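Local structure of acetaldehyde dehydrogenase (Acetylating) (Geobacillus thermoglucosidasius, 5J78) at residues A[30-35]-A[202-207]; A[41-46]-A[131-136]; A[252-257]-A[283-288]. The protein probably catalyses the NAD- and coenzyme A-dependent interconversion of acetaldehyde and acetyl-CoA. All coordinates share one frame; numbering follows the deposited sequence. Where two conformers were deposited one is given.

Interaction 1 (A[30-35]-A[202-207]); sequences LQSIQE and MAATNE
I33, E207 and A204 bury the most surface where the N-terminal helix 28-51 packs beside helix 202-210 of the Rossmann-like, probably coenzyme-binding, domain of an aldehyde dehydrogenase. The two segments run nearly parallel, their axes 8.1 Å apart and crossing at -26°. So close an approach is possible because A203, whose methyl points at the first helix, and A204 beside it are small. I33 is the bulky piece. Its CD1 branch rests on A203, CD1 to CB 3.9 Å, while its other branch goes to E207. The I33 methyl CG2, anti to the backbone N, sits squarely over the face of the E207 carboxylate, 3.6 Å from CD, and the two side chains cross at about a right angle. E207 brings its carboxylate there by a bend at chi2 (72°). A flat acid suits this place because its face packs on a methyl while OE2 makes a salt bridge with R37, one turn on from I33. I33 also packs on L30 of a second subunit. Cutting I33 back to an alanine is likely to strip the methyl from the face of the E207 carboxylate, leaving R37 as its main hold, and to open a gap beside A203. Polar chemistry takes over at S32, whose hydroxyl is hydrogen-bonded to T201 OG1 and to D29 O; S32 OG still lies 3.5 Å from A204 CB.

Interaction 2 (A[41-46]-A[131-136]); sequences EEAKAA and VGIVAG
I133 reaches from the start of strand segment 133-136 to the backbone of helix 28-51 at A43 and K44, and a single methyl does nearly all the touching. With CG1 beside the backbone N (chi1 -55°) and chi2 extended, CD1 is carried straight out to the helix. It lies closest to the main chain: K44 N is 3.7 Å from I133 CD1, and A43 C is 4.1 Å from it. The methyl of A43 flanks the same atom, CB to CD1 4.2 Å. This is the tight side. A43 is buried and also touches A160 on the adjoining strand, so its small side chain lets the helix settle near the sheet. The long, branched isoleucine spans the remaining distance, the nearest CA atoms being 6.9 Å apart.

K44 forms the loose side. Only the base of its side chain joins in, CB standing 4.1 Å from I133 CD1; beyond that the chain leads away and places NZ near K48 NZ, a proximity of like charges that would probably favour solvent or counter-ions around them. A lysine fits such a border, aliphatic near the backbone and charged at the end.

The I133 N-H bonds to D215 OD2. A helix laid on strand 124-138, the central strand of a Rossmann-like sheet, through an alanine and the base of a lysine is consistent with the layered alpha/beta architecture of the coenzyme-binding domain of aldehyde dehydrogenases.

Interaction 3 (A[252-257]-A[283-288]); sequences ANIAKA and ESIKEK
I254 and K288 mark the nearest approach of the backbones, their CA atoms 7.6 Å apart, and each segment turns from loop into the start of a helix. N253 occupies the N-cap of the first: its OD1 accepts from K256 N at 3.3 Å in a nearly straight bond (164°), although the donor stands 58° out of the carbonyl plane. I285 holds the N-cap position of the second helix, and as an apolar residue it turns its side chain to the contact.

Between them I254 CD1 is the one methyl that meets both partners. It lies 3.9 Å from I285 CB, the two isoleucine chains alongside and pointing opposite ways, and 3.8 Å from K288 CB, with the lysine running nearly perpendicular to it. K288 thus lends its aliphatic base, while its ammonium end leads away. The same isoleucine touches V289 and E292 farther along the second helix, and K256 NZ forms a salt bridge with E472 of a third subunit.

Strand 244-248, helix 254-265 and strand 276-282 form a beta-alpha-beta crossover between neighbouring parallel strands; here its helix packs against the start of the following helix, 286-295, in the catalytic domain typical of aldehyde dehydrogenases.

In the fold
Interactions 1 and 2 share helix 28-51, their centres 16 Å apart, and together dock it onto the Rossmann-like domain, first against helix 202-210 and then against strand 124-138. Interaction 2 is the more buried and has no hydrogen bond across it: a methyl lies against helix backbone. Interaction 1, partly buried, mixes methyl packing with a carboxylate and a hydroxyl satisfied by neighbours, and lies beside a second subunit. Interaction 3 stands apart, its centre more than 50 Å from either, across the chain's centre in the other domain, where it joins two successive helix starts near the surface. In all three an isoleucine methyl bridges the gap; what it meets changes from carboxylate face to helix backbone to a second isoleucine and a lysine stem.

Interaction 1 (A[30-35]-A[202-207])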
loop_
_atom_site.group_PDB
_atom_site.type_symbol
_atom_site.label_atom_id
_atom_site.label_comp_id
_atom_site.label_asym_id
_atom_site.label_seq_id
_atom_site.Cartn_x
_atom_site.Cartn_y
_atom_site.Cartn_z
ATOM N N LEU A 30 -9.577 -6.232 16.527
ATOM C CA LEU A 30 -8.660 -5.575 17.459
ATOM C C LEU A 30 -8.227 -6.526 18.567
ATOM O O LEU A 30 -7.061 -6.520 19.010
ATOM C CB LEU A 30 -9.311 -4.342 18.083
ATOM C CG LEU A 30 -9.819 -3.259 17.137
ATOM C CD1 LEU A 30 -10.371 -2.093 17.961
ATOM C CD2 LEU A 30 -8.730 -2.792 16.159
ATOM N N GLN A 31 -9.190 -7.300 19.053
ATOM C CA GLN A 31 -8.933 -8.295 20.090
ATOM C C GLN A 31 -8.001 -9.379 19.576
ATOM O O GLN A 31 -7.137 -9.845 20.306
ATOM C CB GLN A 31 -10.234 -8.934 20.579
ATOM C CG GLN A 31 -11.137 -7.977 21.351
ATOM C CD GLN A 31 -12.541 -8.526 21.531
ATOM O OE1 GLN A 31 -12.906 -9.533 20.922
ATOM N NE2 GLN A 31 -13.332 -7.872 22.377
ATOM N N SER A 32 -8.160 -9.777 18.319
ATOM C CA SER A 32 -7.267 -10.787 17.779
ATOM C C SER A 32 -5.840 -10.216 17.630
ATOM O O SER A 32 -4.863 -10.921 17.883
ATOM C CB SER A 32 -7.800 -11.336 16.456
ATOM O OG SER A 32 -7.692 -10.413 15.394
ATOM N N ILE A 33 -5.708 -8.943 17.264
ATOM C CA ILE A 33 -4.378 -8.324 17.251
ATOM C C ILE A 33 -3.752 -8.317 18.643
ATOM O O ILE A 33 -2.588 -8.698 18.814
ATOM C CB ILE A 33 -4.417 -6.871 16.696
ATOM C CG1 ILE A 33 -4.810 -6.878 15.220
ATOM C CG2 ILE A 33 -3.034 -6.190 16.818
ATOM C CD1 ILE A 33 -5.147 -5.480 14.668
ATOM N N GLN A 34 -4.517 -7.869 19.631
ATOM C CA GLN A 34 -4.058 -7.868 21.007
ATOM C C GLN A 34 -3.588 -9.258 21.428
ATOM O O GLN A 34 -2.531 -9.411 22.048
ATOM C CB GLN A 34 -5.177 -7.395 21.937
ATOM C CG GLN A 34 -4.720 -7.156 23.346
ATOM C CD GLN A 34 -3.732 -6.037 23.422
ATOM O OE1 GLN A 34 -4.103 -4.868 23.384
ATOM N NE2 GLN A 34 -2.459 -6.386 23.510
ATOM N N GLU A 35 -4.379 -10.272 21.086
ATOM C CA GLU A 35 -4.026 -11.645 21.443
ATOM C C GLU A 35 -2.657 -12.035 20.854
ATOM O O GLU A 35 -1.789 -12.524 21.582
ATOM C CB GLU A 35 -5.108 -12.606 20.966
ATOM C CG GLU A 35 -4.869 -14.074 21.346
ATOM C CD GLU A 35 -5.946 -15.044 20.801
ATOM O OE1 GLU A 35 -6.334 -14.954 19.622
ATOM O OE2 GLU A 35 -6.400 -15.907 21.568
ATOM N N MET A 202 -7.920 -11.724 9.331
ATOM C CA MET A 202 -6.879 -11.195 8.455
ATOM C C MET A 202 -5.918 -10.313 9.244
ATOM O O MET A 202 -4.701 -10.433 9.118
ATOM C CB MET A 202 -7.490 -10.400 7.299
ATOM C CG MET A 202 -8.054 -11.239 6.158
ATOM S SD MET A 202 -8.428 -10.245 4.681
ATOM C CE MET A 202 -6.841 -9.444 4.361
ATOM N N ALA A 203 -6.473 -9.425 10.059
ATOM C CA ALA A 203 -5.669 -8.551 10.907
ATOM C C ALA A 203 -4.676 -9.327 11.775
ATOM O O ALA A 203 -3.525 -8.931 11.881
ATOM C CB ALA A 203 -6.577 -7.698 11.766
ATOM N N ALA A 204 -5.103 -10.441 12.365
ATOM C CA ALA A 204 -4.228 -11.213 13.242
ATOM C C ALA A 204 -3.112 -11.907 12.460
ATOM O O ALA A 204 -1.968 -11.945 12.897
ATOM C CB ALA A 204 -5.043 -12.262 14.035
ATOM N N THR A 205 -3.463 -12.484 11.318
ATOM C CA THR A 205 -2.472 -13.122 10.449
ATOM C C THR A 205 -1.397 -12.115 10.056
ATOM O O THR A 205 -0.196 -12.394 10.115
ATOM C CB THR A 205 -3.112 -13.689 9.186
ATOM O OG1 THR A 205 -4.190 -14.553 9.556
ATOM C CG2 THR A 205 -2.081 -14.470 8.378
ATOM N N ASN A 206 -1.858 -10.932 9.681
ATOM C CA ASN A 206 -0.982 -9.839 9.300
ATOM C C ASN A 206 -0.077 -9.394 10.461
ATOM O O ASN A 206 1.136 -9.193 10.298
ATOM C CB ASN A 206 -1.832 -8.674 8.799
ATOM C CG ASN A 206 -1.003 -7.534 8.254
ATOM O OD1 ASN A 206 -0.400 -7.637 7.180
ATOM N ND2 ASN A 206 -0.979 -6.430 8.983
ATOM N N GLU A 207 -0.671 -9.260 11.639
ATOM C CA GLU A 207 0.073 -8.853 12.818
ATOM C C GLU A 207 1.154 -9.890 13.101
ATOM O O GLU A 207 2.301 -9.558 13.338
ATOM C CB GLU A 207 -0.870 -8.704 14.026
ATOM C CG GLU A 207 -0.216 -8.123 15.281
ATOM C CD GLU A 207 0.100 -6.623 15.175
ATOM O OE1 GLU A 207 -0.388 -5.960 14.236
ATOM O OE2 GLU A 207 0.832 -6.102 16.046
#

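Interaction 2 (A[41-46]-A[131-136])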
loop_
_atom_site.group_PDB
_atom_site.type_symbol
_atom_site.label_atom_id
_atom_site.label_comp_id
_atom_site.label_asym_id
_atom_site.label_seq_id
_atom_site.Cartn_x
_atom_site.Cartn_y
_atom_site.Cartn_z
ATOM N N GLU A 41 4.828 -11.732 23.162
ATOM C CA GLU A 41 5.626 -11.263 24.293
ATOM C C GLU A 41 5.827 -12.400 25.286
ATOM O O GLU A 41 6.920 -12.594 25.802
ATOM C CB GLU A 41 4.989 -10.049 24.952
ATOM C CG GLU A 41 5.653 -8.768 24.491
ATOM C CD GLU A 41 4.713 -7.606 24.474
ATOM O OE1 GLU A 41 3.933 -7.474 25.443
ATOM O OE2 GLU A 41 4.748 -6.839 23.485
ATOM N N GLU A 42 4.792 -13.191 25.509
ATOM C CA GLU A 42 4.940 -14.365 26.350
ATOM C C GLU A 42 5.877 -15.384 25.693
ATOM O O GLU A 42 6.674 -16.029 26.374
ATOM C CB GLU A 42 3.572 -14.985 26.640
ATOM C CG GLU A 42 2.722 -14.123 27.572
ATOM C CD GLU A 42 1.216 -14.237 27.296
ATOM O OE1 GLU A 42 0.788 -15.237 26.676
ATOM O OE2 GLU A 42 0.462 -13.320 27.693
ATOM N N ALA A 43 5.813 -15.488 24.368
ATOM C CA ALA A 43 6.694 -16.390 23.632
ATOM C C ALA A 43 8.157 -15.924 23.734
ATOM O O ALA A 43 9.079 -16.729 23.815
ATOM C CB ALA A 43 6.256 -16.490 22.172
ATOM N N LYS A 44 8.363 -14.615 23.743
ATOM C CA LYS A 44 9.709 -14.072 23.901
ATOM C C LYS A 44 10.326 -14.500 25.231
ATOM O O LYS A 44 11.447 -15.020 25.268
ATOM C CB LYS A 44 9.685 -12.552 23.786
ATOM C CG LYS A 44 11.091 -11.897 23.729
ATOM C CD LYS A 44 11.000 -10.381 23.887
ATOM C CE LYS A 44 12.375 -9.716 24.050
ATOM N NZ LYS A 44 13.295 -10.135 22.953
ATOM N N ALA A 45 9.586 -14.310 26.316
ATOM C CA ALA A 45 10.111 -14.650 27.628
ATOM C C ALA A 45 10.328 -16.154 27.762
ATOM O O ALA A 45 11.296 -16.593 28.383
ATOM C CB ALA A 45 9.169 -14.137 28.745
ATOM N N ALA A 46 9.433 -16.945 27.174
ATOM C CA ALA A 46 9.513 -18.396 27.293
ATOM C C ALA A 46 10.747 -18.931 26.571
ATOM O O ALA A 46 11.467 -19.790 27.085
ATOM C CB ALA A 46 8.269 -19.036 26.740
ATOM N N VAL A 131 16.406 -19.574 16.089
ATOM C CA VAL A 131 15.931 -18.416 15.350
ATOM C C VAL A 131 15.097 -17.493 16.209
ATOM O O VAL A 131 14.969 -16.309 15.890
ATOM C CB VAL A 131 15.102 -18.805 14.123
ATOM C CG1 VAL A 131 15.983 -19.497 13.111
ATOM C CG2 VAL A 131 13.885 -19.672 14.504
ATOM N N GLY A 132 14.526 -18.039 17.285
ATOM C CA GLY A 132 13.772 -17.253 18.244
ATOM C C GLY A 132 12.294 -17.621 18.329
ATOM O O GLY A 132 11.909 -18.571 19.032
ATOM N N ILE A 133 11.453 -16.835 17.665
ATOM C CA ILE A 133 10.003 -17.082 17.656
ATOM C C ILE A 133 9.555 -17.388 16.243
ATOM O O ILE A 133 9.764 -16.577 15.328
ATOM C CB ILE A 133 9.197 -15.873 18.170
ATOM C CG1 ILE A 133 9.682 -15.470 19.554
ATOM C CG2 ILE A 133 7.677 -16.194 18.172
ATOM C CD1 ILE A 133 9.019 -14.207 20.076
ATOM N N VAL A 134 8.949 -18.555 16.081
ATOM C CA VAL A 134 8.420 -19.002 14.793
ATOM C C VAL A 134 6.929 -18.726 14.731
ATOM O O VAL A 134 6.201 -18.960 15.708
ATOM C CB VAL A 134 8.668 -20.511 14.547
ATOM C CG1 VAL A 134 8.125 -20.949 13.146
ATOM C CG2 VAL A 134 10.153 -20.828 14.663
ATOM N N ALA A 135 6.495 -18.190 13.591
ATOM C CA ALA A 135 5.083 -18.040 13.269
ATOM C C ALA A 135 4.670 -19.215 12.368
ATOM O O ALA A 135 5.161 -19.367 11.253
ATOM C CB ALA A 135 4.827 -16.717 12.593
ATOM N N GLY A 136 3.785 -20.059 12.866
ATOM C CA GLY A 136 3.405 -21.280 12.159
ATOM C C GLY A 136 2.017 -21.190 11.547
ATOM O O GLY A 136 1.020 -21.243 12.268
#

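Interaction 3 (A[252-257]-A[283-288])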
loop_
_atom_site.group_PDB
_atom_site.type_symbol
_atom_site.label_atom_id
_atom_site.label_comp_id
_atom_site.label_asym_id
_atom_site.label_seq_id
_atom_site.Cartn_x
_atom_site.Cartn_y
_atom_site.Cartn_z
ATOM N N ALA A 252 6.214 -52.066 -15.073
ATOM C CA ALA A 252 5.716 -52.070 -13.686
ATOM C C ALA A 252 5.043 -53.365 -13.257
ATOM O O ALA A 252 4.302 -53.971 -14.033
ATOM C CB ALA A 252 4.736 -50.931 -13.486
ATOM N N ASN A 253 5.286 -53.763 -12.010
ATOM C CA ASN A 253 4.391 -54.683 -11.294
ATOM C C ASN A 253 3.012 -54.010 -11.109
ATOM O O ASN A 253 2.829 -53.225 -10.175
ATOM C CB ASN A 253 5.010 -55.062 -9.939
ATOM C CG ASN A 253 4.186 -56.101 -9.162
ATOM O OD1 ASN A 253 2.966 -56.215 -9.325
ATOM N ND2 ASN A 253 4.865 -56.854 -8.292
ATOM N N ILE A 254 2.059 -54.309 -11.991
ATOM C CA ILE A 254 0.826 -53.517 -12.091
ATOM C C ILE A 254 -0.065 -53.626 -10.851
ATOM O O ILE A 254 -0.610 -52.627 -10.372
ATOM C CB ILE A 254 0.018 -53.920 -13.345
ATOM C CG1 ILE A 254 0.815 -53.540 -14.598
ATOM C CG2 ILE A 254 -1.372 -53.245 -13.361
ATOM C CD1 ILE A 254 0.248 -54.056 -15.891
ATOM N N ALA A 255 -0.197 -54.825 -10.309
ATOM C CA ALA A 255 -1.023 -55.015 -9.128
ATOM C C ALA A 255 -0.476 -54.231 -7.925
ATOM O O ALA A 255 -1.228 -53.599 -7.170
ATOM C CB ALA A 255 -1.116 -56.476 -8.799
ATOM N N LYS A 256 0.836 -54.289 -7.742
ATOM C CA LYS A 256 1.480 -53.613 -6.616
ATOM C C LYS A 256 1.431 -52.079 -6.790
ATOM O O LYS A 256 1.236 -51.320 -5.832
ATOM C CB LYS A 256 2.920 -54.114 -6.486
ATOM C CG LYS A 256 3.738 -53.501 -5.368
ATOM C CD LYS A 256 3.229 -53.935 -4.011
ATOM C CE LYS A 256 3.992 -53.250 -2.892
ATOM N NZ LYS A 256 3.057 -52.744 -1.845
ATOM N N ALA A 257 1.592 -51.641 -8.030
ATOM C CA ALA A 257 1.589 -50.224 -8.347
ATOM C C ALA A 257 0.223 -49.613 -8.054
ATOM O O ALA A 257 0.122 -48.575 -7.392
ATOM C CB ALA A 257 1.960 -50.017 -9.795
ATOM N N GLU A 283 0.402 -47.417 -23.188
ATOM C CA GLU A 283 -0.711 -47.999 -23.903
ATOM C C GLU A 283 -0.636 -49.509 -23.818
ATOM O O GLU A 283 -1.640 -50.175 -23.602
ATOM C CB GLU A 283 -0.712 -47.539 -25.353
ATOM C CG GLU A 283 -2.075 -47.648 -26.011
ATOM C CD GLU A 283 -2.052 -47.246 -27.471
ATOM O OE1 GLU A 283 -0.976 -47.353 -28.099
ATOM O OE2 GLU A 283 -3.108 -46.823 -27.988
ATOM N N SER A 284 0.573 -50.039 -23.920
ATOM C CA SER A 284 0.778 -51.469 -23.935
ATOM C C SER A 284 0.236 -52.203 -22.705
ATOM O O SER A 284 0.050 -53.417 -22.764
ATOM C CB SER A 284 2.268 -51.769 -24.081
ATOM O OG SER A 284 3.011 -51.182 -23.033
ATOM N N ILE A 285 -0.004 -51.491 -21.601
ATOM C CA ILE A 285 -0.518 -52.123 -20.376
ATOM C C ILE A 285 -1.784 -51.427 -19.876
ATOM O O ILE A 285 -2.243 -51.673 -18.766
ATOM C CB ILE A 285 0.524 -52.131 -19.241
ATOM C CG1 ILE A 285 0.983 -50.698 -18.905
ATOM C CG2 ILE A 285 1.706 -53.021 -19.617
ATOM C CD1 ILE A 285 1.515 -50.528 -17.482
ATOM N N LYS A 286 -2.349 -50.572 -20.715
ATOM C CA LYS A 286 -3.559 -49.842 -20.378
ATOM C C LYS A 286 -4.677 -50.769 -19.857
ATOM O O LYS A 286 -5.136 -50.633 -18.710
ATOM C CB LYS A 286 -4.028 -49.072 -21.609
ATOM C CG LYS A 286 -5.355 -48.347 -21.455
ATOM C CD LYS A 286 -6.461 -49.060 -22.203
ATOM C CE LYS A 286 -7.623 -48.121 -22.556
ATOM N NZ LYS A 286 -8.502 -47.815 -21.395
ATOM N N GLU A 287 -5.082 -51.732 -20.679
ATOM C CA GLU A 287 -6.207 -52.592 -20.339
ATOM C C GLU A 287 -5.973 -53.348 -19.027
ATOM O O GLU A 287 -6.900 -53.485 -18.224
ATOM C CB GLU A 287 -6.493 -53.577 -21.487
ATOM C CG GLU A 287 -7.454 -54.695 -21.113
ATOM C CD GLU A 287 -7.925 -55.517 -22.316
ATOM O OE1 GLU A 287 -7.545 -55.204 -23.471
ATOM O OE2 GLU A 287 -8.687 -56.480 -22.094
ATOM N N LYS A 288 -4.752 -53.832 -18.795
ATOM C CA LYS A 288 -4.450 -54.489 -17.517
ATOM C C LYS A 288 -4.564 -53.509 -16.339
ATOM O O LYS A 288 -5.028 -53.873 -15.255
ATOM C CB LYS A 288 -3.049 -55.093 -17.507
ATOM C CG LYS A 288 -2.801 -56.239 -18.454
ATOM C CD LYS A 288 -1.644 -57.085 -17.917
ATOM C CE LYS A 288 -1.073 -58.030 -18.960
ATOM N NZ LYS A 288 -0.428 -57.263 -20.063
#